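Local coordinates for DUF305 domain-containing protein (Deinococcus radiodurans R1, PDB 3BT5) that is of unknown function but folds as a bundle of mostly long helices and belongs to a family grouped with the ferritin-like proteins, at residues H24-L28 with Q54-M58. Numbering follows the deposited sequence.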
loop_
_atom_site.group_PDB
_atom_site.type_symbol
_atom_site.label_atom_id
_atom_site.label_comp_id
_atom_site.label_asym_id
_atom_site.label_seq_id
_atom_site.Cartn_x
_atom_site.Cartn_y
_atom_site.Cartn_z
ATOM N N HIS A 24 -1.155 2.832 2.500
ATOM C CA HIS A 24 -0.694 1.576 3.061
ATOM C C HIS A 24 -1.823 0.836 3.759
ATOM O O HIS A 24 -1.884 -0.415 3.701
ATOM C CB HIS A 24 0.411 1.844 4.078
ATOM C CG HIS A 24 1.796 1.874 3.502
ATOM N ND1 HIS A 24 2.121 2.494 2.310
ATOM C CD2 HIS A 24 2.954 1.366 3.995
ATOM C CE1 HIS A 24 3.420 2.346 2.089
ATOM N NE2 HIS A 24 3.947 1.675 3.100
ATOM N N ALA A 25 -2.685 1.555 4.471
ATOM C CA ALA A 25 -3.747 0.878 5.200
ATOM C C ALA A 25 -4.592 0.016 4.275
ATOM O O ALA A 25 -5.090 -1.053 4.680
ATOM C CB ALA A 25 -4.625 1.863 5.933
ATOM N N GLN A 26 -4.777 0.463 3.029
ATOM C CA GLN A 26 -5.624 -0.315 2.132
ATOM C C GLN A 26 -5.005 -1.683 1.796
ATOM O O GLN A 26 -5.728 -2.645 1.505
ATOM C CB GLN A 26 -5.951 0.416 0.840
ATOM C CG GLN A 26 -6.978 -0.377 0.030
ATOM C CD GLN A 26 -7.290 0.259 -1.287
ATOM O OE1 GLN A 26 -6.436 0.336 -2.165
ATOM N NE2 GLN A 26 -8.525 0.647 -1.452
ATOM N N ALA A 27 -3.682 -1.769 1.810
ATOM C CA ALA A 27 -3.037 -3.055 1.532
ATOM C C ALA A 27 -3.557 -4.117 2.509
ATOM O O ALA A 27 -3.688 -5.293 2.177
ATOM C CB ALA A 27 -1.488 -2.928 1.597
ATOM N N LEU A 28 -3.832 -3.698 3.742
ATOM C CA LEU A 28 -4.377 -4.603 4.747
ATOM C C LEU A 28 -5.798 -5.079 4.381
ATOM O O LEU A 28 -6.124 -6.256 4.579
ATOM C CB LEU A 28 -4.342 -3.931 6.122
ATOM C CG LEU A 28 -3.048 -3.890 6.949
ATOM C CD1 LEU A 28 -1.739 -3.951 6.183
ATOM C CD2 LEU A 28 -3.037 -2.742 7.981
ATOM N N GLN A 54 3.873 -3.660 5.116
ATOM C CA GLN A 54 3.120 -2.406 5.082
ATOM C C GLN A 54 2.898 -1.887 6.501
ATOM O O GLN A 54 3.025 -0.688 6.757
ATOM C CB GLN A 54 1.785 -2.602 4.356
ATOM C CG GLN A 54 1.906 -2.885 2.851
ATOM C CD GLN A 54 1.964 -1.603 2.010
ATOM O OE1 GLN A 54 0.958 -0.898 1.840
ATOM N NE2 GLN A 54 3.137 -1.300 1.480
ATOM N N ARG A 55 2.577 -2.786 7.438
ATOM C CA ARG A 55 2.367 -2.345 8.814
ATOM C C ARG A 55 3.629 -1.728 9.446
ATOM O O ARG A 55 3.537 -0.767 10.213
ATOM C CB ARG A 55 1.834 -3.504 9.665
ATOM C CG ARG A 55 0.375 -3.787 9.391
ATOM C CD ARG A 55 -0.110 -5.035 10.104
ATOM N NE ARG A 55 -0.080 -4.860 11.551
ATOM C CZ ARG A 55 -0.664 -5.689 12.406
ATOM N NH1 ARG A 55 -1.353 -6.724 11.941
ATOM N NH2 ARG A 55 -0.576 -5.476 13.720
ATOM N N GLU A 56 4.799 -2.281 9.141
ATOM C CA GLU A 56 6.048 -1.727 9.668
ATOM C C GLU A 56 6.212 -0.287 9.206
ATOM O O GLU A 56 6.577 0.596 9.980
ATOM C CB GLU A 56 7.237 -2.550 9.189
ATOM C CG GLU A 56 8.576 -2.074 9.749
ATOM C CD GLU A 56 9.787 -2.746 9.081
ATOM O OE1 GLU A 56 9.610 -3.723 8.319
ATOM O OE2 GLU A 56 10.926 -2.282 9.320
ATOM N N GLN A 57 5.910 -0.024 7.940
ATOM C CA GLN A 57 6.020 1.338 7.464
ATOM C C GLN A 57 4.913 2.244 8.018
ATOM O O GLN A 57 5.155 3.429 8.289
ATOM C CB GLN A 57 6.052 1.335 5.939
ATOM C CG GLN A 57 7.428 0.827 5.466
ATOM C CD GLN A 57 7.532 0.547 3.990
ATOM O OE1 GLN A 57 6.598 0.783 3.219
ATOM N NE2 GLN A 57 8.698 0.038 3.575
ATOM N N MET A 58 3.714 1.697 8.238
ATOM C CA MET A 58 2.656 2.475 8.865
ATOM C C MET A 58 3.072 2.905 10.257
ATOM O O MET A 58 2.801 4.041 10.649
ATOM C CB MET A 58 1.362 1.672 8.942
ATOM C CG MET A 58 0.790 1.443 7.546
ATOM S SD MET A 58 -0.654 0.315 7.588
ATOM C CE MET A 58 -1.878 1.401 8.308
#
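The imidazole of His24 reaches across to helix 41-68 and overlaps the amide end of Gln54, whose OE1 lies over one ring face, 3.3 Å from His24 CG. At the ring edge His24 NE2 donates a nearly straight hydrogen bond to Gln57 OE1 (2.8 Å, 172°). Histidine suits this buried spot because its flat ring packs against a neighbour while its edge still offers a donor, and Gln57 is long enough to bring a neutral acceptor to it. Beside them Ala27, with only a methyl to fit in, lets Gln54 lie close: Ala27 CB is 3.2 Å from Gln54 OE1. Helices 11-37 and 41-68 form an antiparallel hairpin of the helical bundle, consistent with the family's place in the ferritin clan; over these short segments their axes approach to 9.3 Å, with 145° between their N-to-C directions. Helix 100-122 adds His114 against Ala27 and Gln54, while helix 132-158 brings Ile141 and Thr144 to Gln57, so the polar groups face the bundle interior. Toward the outer side the contact turns apolar. Met58, unbranched and flexible, lays its thioether between the helices, with Met58 CE 3.7 Å from Ala25 CB and Met58 SD 3.9 Å from Leu28 CD2. The branched end of Leu28 also meets the aliphatic part of Arg55, Leu28 CD2 lying 3.8 Å from Arg55 CG, leaving the guanidinium of this exposed residue to extend beyond the contact.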